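Local coordinates for sister chromatid cohesion protein (Chaetomium thermophilum, PDB 5T8V) that probably acts on chromatin as a loader of cohesin, this chain being the HEAT-repeat C-terminal part of Scc2, at residues 508-513 against 598-603. Residues are numbered along the deposited sequence; the frame is centred on the assembly and turned at random.
Sequences GPYRAT and SIILLR
Pro509, Tyr510 and Thr513 meet one side chain, that of Ile600, where two helices pack within the HEAT-repeat array of Scc2. It illustrates how one branched aliphatic residue can join two helices: the first turn of helix 509-520 meets the last turn of helix 590-602, their axes 10.2 Å apart and inclined at 137°, nearer antiparallel than parallel. Gly508 takes the N-cap position, and Pro509 follows as the first helical residue, where its lack of an N-H costs no helical hydrogen bond. The pyrrolidine ring turns its CB and CG to the methylene of Ile600, with CB 3.8 Å from Ile600 CG1; Leu489 of helix 481-494 touches the same proline. Tyr510 then supplies a flat surface. Its CG stands anti to the carbonyl carbon, beside the backbone N (chi1 -78°), which turns one ring face to the isoleucine, and Ile600 CD1 sits 3.7 Å from the ring centroid, only 6° off the normal, a nearly centred CH-pi contact. The other branch reaches the far end of the ring: Ile600 CG2 is 3.8 Å from Tyr510 CZ, so the two methyls cover the ring from its centre to its hydroxyl end. Trp540 also stacks with this ring. One turn further on, Thr513 borders the isoleucine tip, its hydroxyl turned back to its own helix. Pro509 O accepts from both the backbone N and the side chain of Thr513, and the hydroxyl bond, OG1 to O 3.0 Å, comes in 40° above the carbonyl plane, while Thr513 OG1 lies 4.1 Å from Ile600 CD1.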
ATOM      1  N   GLY A 508     -34.581   9.056 -24.227  1.00 18.10           N
ATOM      2  CA  GLY A 508     -33.404   8.503 -23.604  1.00 16.59           C
ATOM      3  C   GLY A 508     -33.532   8.357 -22.100  1.00 14.47           C
ATOM      4  O   GLY A 508     -34.635   8.235 -21.555  1.00 14.60           O
ATOM      5  N   PRO A 509     -32.394   8.372 -21.395  1.00 19.44           N
ATOM      6  CA  PRO A 509     -32.436   8.084 -19.950  1.00 16.84           C
ATOM      7  C   PRO A 509     -33.182   9.125 -19.135  1.00 13.92           C
ATOM      8  O   PRO A 509     -33.911   8.761 -18.206  1.00 20.59           O
ATOM      9  CB  PRO A 509     -30.951   8.009 -19.568  1.00 14.09           C
ATOM     10  CG  PRO A 509     -30.245   8.792 -20.619  1.00 17.79           C
ATOM     11  CD  PRO A 509     -31.018   8.577 -21.876  1.00 19.88           C
ATOM     12  N   TYR A 510     -33.012  10.416 -19.435  1.00 14.79           N
ATOM     13  CA  TYR A 510     -33.749  11.440 -18.701  1.00 15.91           C
ATOM     14  C   TYR A 510     -35.251  11.200 -18.794  1.00 17.92           C
ATOM     15  O   TYR A 510     -35.963  11.217 -17.781  1.00 18.07           O
ATOM     16  CB  TYR A 510     -33.393  12.826 -19.235  1.00 16.58           C
ATOM     17  CG  TYR A 510     -32.064  13.348 -18.745  1.00 16.84           C
ATOM     18  CD1 TYR A 510     -31.965  14.008 -17.529  1.00 16.61           C
ATOM     19  CD2 TYR A 510     -30.908  13.181 -19.495  1.00 17.74           C
ATOM     20  CE1 TYR A 510     -30.754  14.485 -17.074  1.00 17.05           C
ATOM     21  CE2 TYR A 510     -29.692  13.657 -19.047  1.00 17.65           C
ATOM     22  CZ  TYR A 510     -29.622  14.307 -17.837  1.00 17.46           C
ATOM     23  OH  TYR A 510     -28.416  14.781 -17.387  1.00 18.58           O
ATOM     24  N   ARG A 511     -35.747  10.965 -20.010  1.00 16.36           N
ATOM     25  CA  ARG A 511     -37.161  10.669 -20.203  1.00 17.48           C
ATOM     26  C   ARG A 511     -37.604   9.498 -19.335  1.00 16.29           C
ATOM     27  O   ARG A 511     -38.624   9.575 -18.645  1.00 17.22           O
ATOM     28  CB  ARG A 511     -37.428  10.367 -21.676  1.00 22.40           C
ATOM     29  CG  ARG A 511     -38.900  10.182 -22.022  1.00 25.92           C
ATOM     30  CD  ARG A 511     -39.612  11.510 -22.206  1.00 27.93           C
ATOM     31  NE  ARG A 511     -40.408  11.501 -23.431  1.00 31.93           N
ATOM     32  CZ  ARG A 511     -41.688  11.156 -23.500  1.00 33.92           C
ATOM     33  NH1 ARG A 511     -42.351  10.796 -22.409  1.00 32.28           N
ATOM     34  NH2 ARG A 511     -42.312  11.175 -24.669  1.00 37.64           N
ATOM     35  N   ALA A 512     -36.850   8.396 -19.367  1.00 14.82           N
ATOM     36  CA  ALA A 512     -37.248   7.204 -18.624  1.00 15.75           C
ATOM     37  C   ALA A 512     -37.282   7.476 -17.126  1.00 15.51           C
ATOM     38  O   ALA A 512     -38.235   7.096 -16.434  1.00 16.67           O
ATOM     39  CB  ALA A 512     -36.298   6.048 -18.937  1.00 15.63           C
ATOM     40  N   THR A 513     -36.243   8.135 -16.605  1.00 14.25           N
ATOM     41  CA  THR A 513     -36.209   8.456 -15.183  1.00 14.10           C
ATOM     42  C   THR A 513     -37.409   9.308 -14.791  1.00 14.76           C
ATOM     43  O   THR A 513     -38.087   9.030 -13.793  1.00 15.62           O
ATOM     44  CB  THR A 513     -34.904   9.174 -14.840  1.00 12.93           C
ATOM     45  OG1 THR A 513     -33.791   8.380 -15.268  1.00 12.63           O
ATOM     46  CG2 THR A 513     -34.795   9.411 -13.343  1.00 12.90           C
ATOM     47  N   SER A 598     -28.377   5.765 -13.506  1.00 12.50           N
ATOM     48  CA  SER A 598     -26.967   5.439 -13.322  1.00 12.25           C
ATOM     49  C   SER A 598     -26.147   5.848 -14.541  1.00 11.69           C
ATOM     50  O   SER A 598     -25.040   6.382 -14.403  1.00 11.49           O
ATOM     51  CB  SER A 598     -26.810   3.946 -13.042  1.00 12.75           C
ATOM     52  OG  SER A 598     -27.590   3.551 -11.926  1.00 13.56           O
ATOM     53  N   ILE A 599     -26.673   5.604 -15.742  1.00 11.59           N
ATOM     54  CA  ILE A 599     -26.005   6.073 -16.953  1.00 11.24           C
ATOM     55  C   ILE A 599     -25.838   7.585 -16.906  1.00 15.67           C
ATOM     56  O   ILE A 599     -24.771   8.117 -17.232  1.00 11.21           O
ATOM     57  CB  ILE A 599     -26.792   5.624 -18.199  1.00 12.29           C
ATOM     58  CG1 ILE A 599     -26.679   4.109 -18.374  1.00 13.67           C
ATOM     59  CG2 ILE A 599     -26.276   6.316 -19.452  1.00 12.69           C
ATOM     60  CD1 ILE A 599     -27.793   3.507 -19.206  1.00 14.66           C
ATOM     61  N   ILE A 600     -26.887   8.302 -16.498  1.00 11.24           N
ATOM     62  CA  ILE A 600     -26.768   9.750 -16.346  1.00 11.30           C
ATOM     63  C   ILE A 600     -25.643  10.092 -15.377  1.00 11.43           C
ATOM     64  O   ILE A 600     -24.863  11.025 -15.611  1.00 11.65           O
ATOM     65  CB  ILE A 600     -28.114  10.347 -15.897  1.00 11.36           C
ATOM     66  CG1 ILE A 600     -29.144  10.199 -17.021  1.00 11.29           C
ATOM     67  CG2 ILE A 600     -27.954  11.820 -15.514  1.00 11.50           C
ATOM     68  CD1 ILE A 600     -30.554  10.531 -16.616  1.00 11.42           C
ATOM     69  N   LEU A 601     -25.533   9.341 -14.279  1.00 13.83           N
ATOM     70  CA  LEU A 601     -24.515   9.638 -13.278  1.00 12.84           C
ATOM     71  C   LEU A 601     -23.112   9.416 -13.828  1.00 12.42           C
ATOM     72  O   LEU A 601     -22.194  10.181 -13.516  1.00 13.48           O
ATOM     73  CB  LEU A 601     -24.743   8.787 -12.029  1.00 11.71           C
ATOM     74  CG  LEU A 601     -25.912   9.196 -11.131  1.00 13.16           C
ATOM     75  CD1 LEU A 601     -26.108   8.168 -10.038  1.00 14.55           C
ATOM     76  CD2 LEU A 601     -25.694  10.579 -10.520  1.00 11.97           C
ATOM     77  N   LEU A 602     -22.920   8.372 -14.639  1.00 15.51           N
ATOM     78  CA  LEU A 602     -21.593   8.118 -15.189  1.00 15.87           C
ATOM     79  C   LEU A 602     -21.059   9.307 -15.971  1.00 16.93           C
ATOM     80  O   LEU A 602     -19.841   9.450 -16.102  1.00 17.97           O
ATOM     81  CB  LEU A 602     -21.610   6.883 -16.088  1.00 15.16           C
ATOM     82  CG  LEU A 602     -21.801   5.533 -15.392  1.00 15.33           C
ATOM     83  CD1 LEU A 602     -21.861   4.424 -16.424  1.00 14.81           C
ATOM     84  CD2 LEU A 602     -20.690   5.264 -14.388  1.00 15.50           C
ATOM     85  N   ARG A 603     -21.939  10.163 -16.488  1.00 21.72           N
ATOM     86  CA  ARG A 603     -21.535  11.360 -17.207  1.00 22.38           C
ATOM     87  C   ARG A 603     -21.625  12.612 -16.346  1.00 22.81           C
ATOM     88  O   ARG A 603     -21.439  13.718 -16.862  1.00 25.52           O
ATOM     89  CB  ARG A 603     -22.392  11.530 -18.462  1.00 24.34           C
ATOM     90  CG  ARG A 603     -22.458  10.289 -19.338  1.00 26.12           C
ATOM     91  CD  ARG A 603     -21.078   9.816 -19.769  1.00 28.04           C
ATOM     92  NE  ARG A 603     -20.353  10.846 -20.507  1.00 31.34           N
ATOM     93  CZ  ARG A 603     -19.212  10.640 -21.153  1.00 34.60           C
ATOM     94  NH1 ARG A 603     -18.661   9.436 -21.162  1.00 37.31           N
ATOM     95  NH2 ARG A 603     -18.624  11.636 -21.799  1.00 35.37           N
TER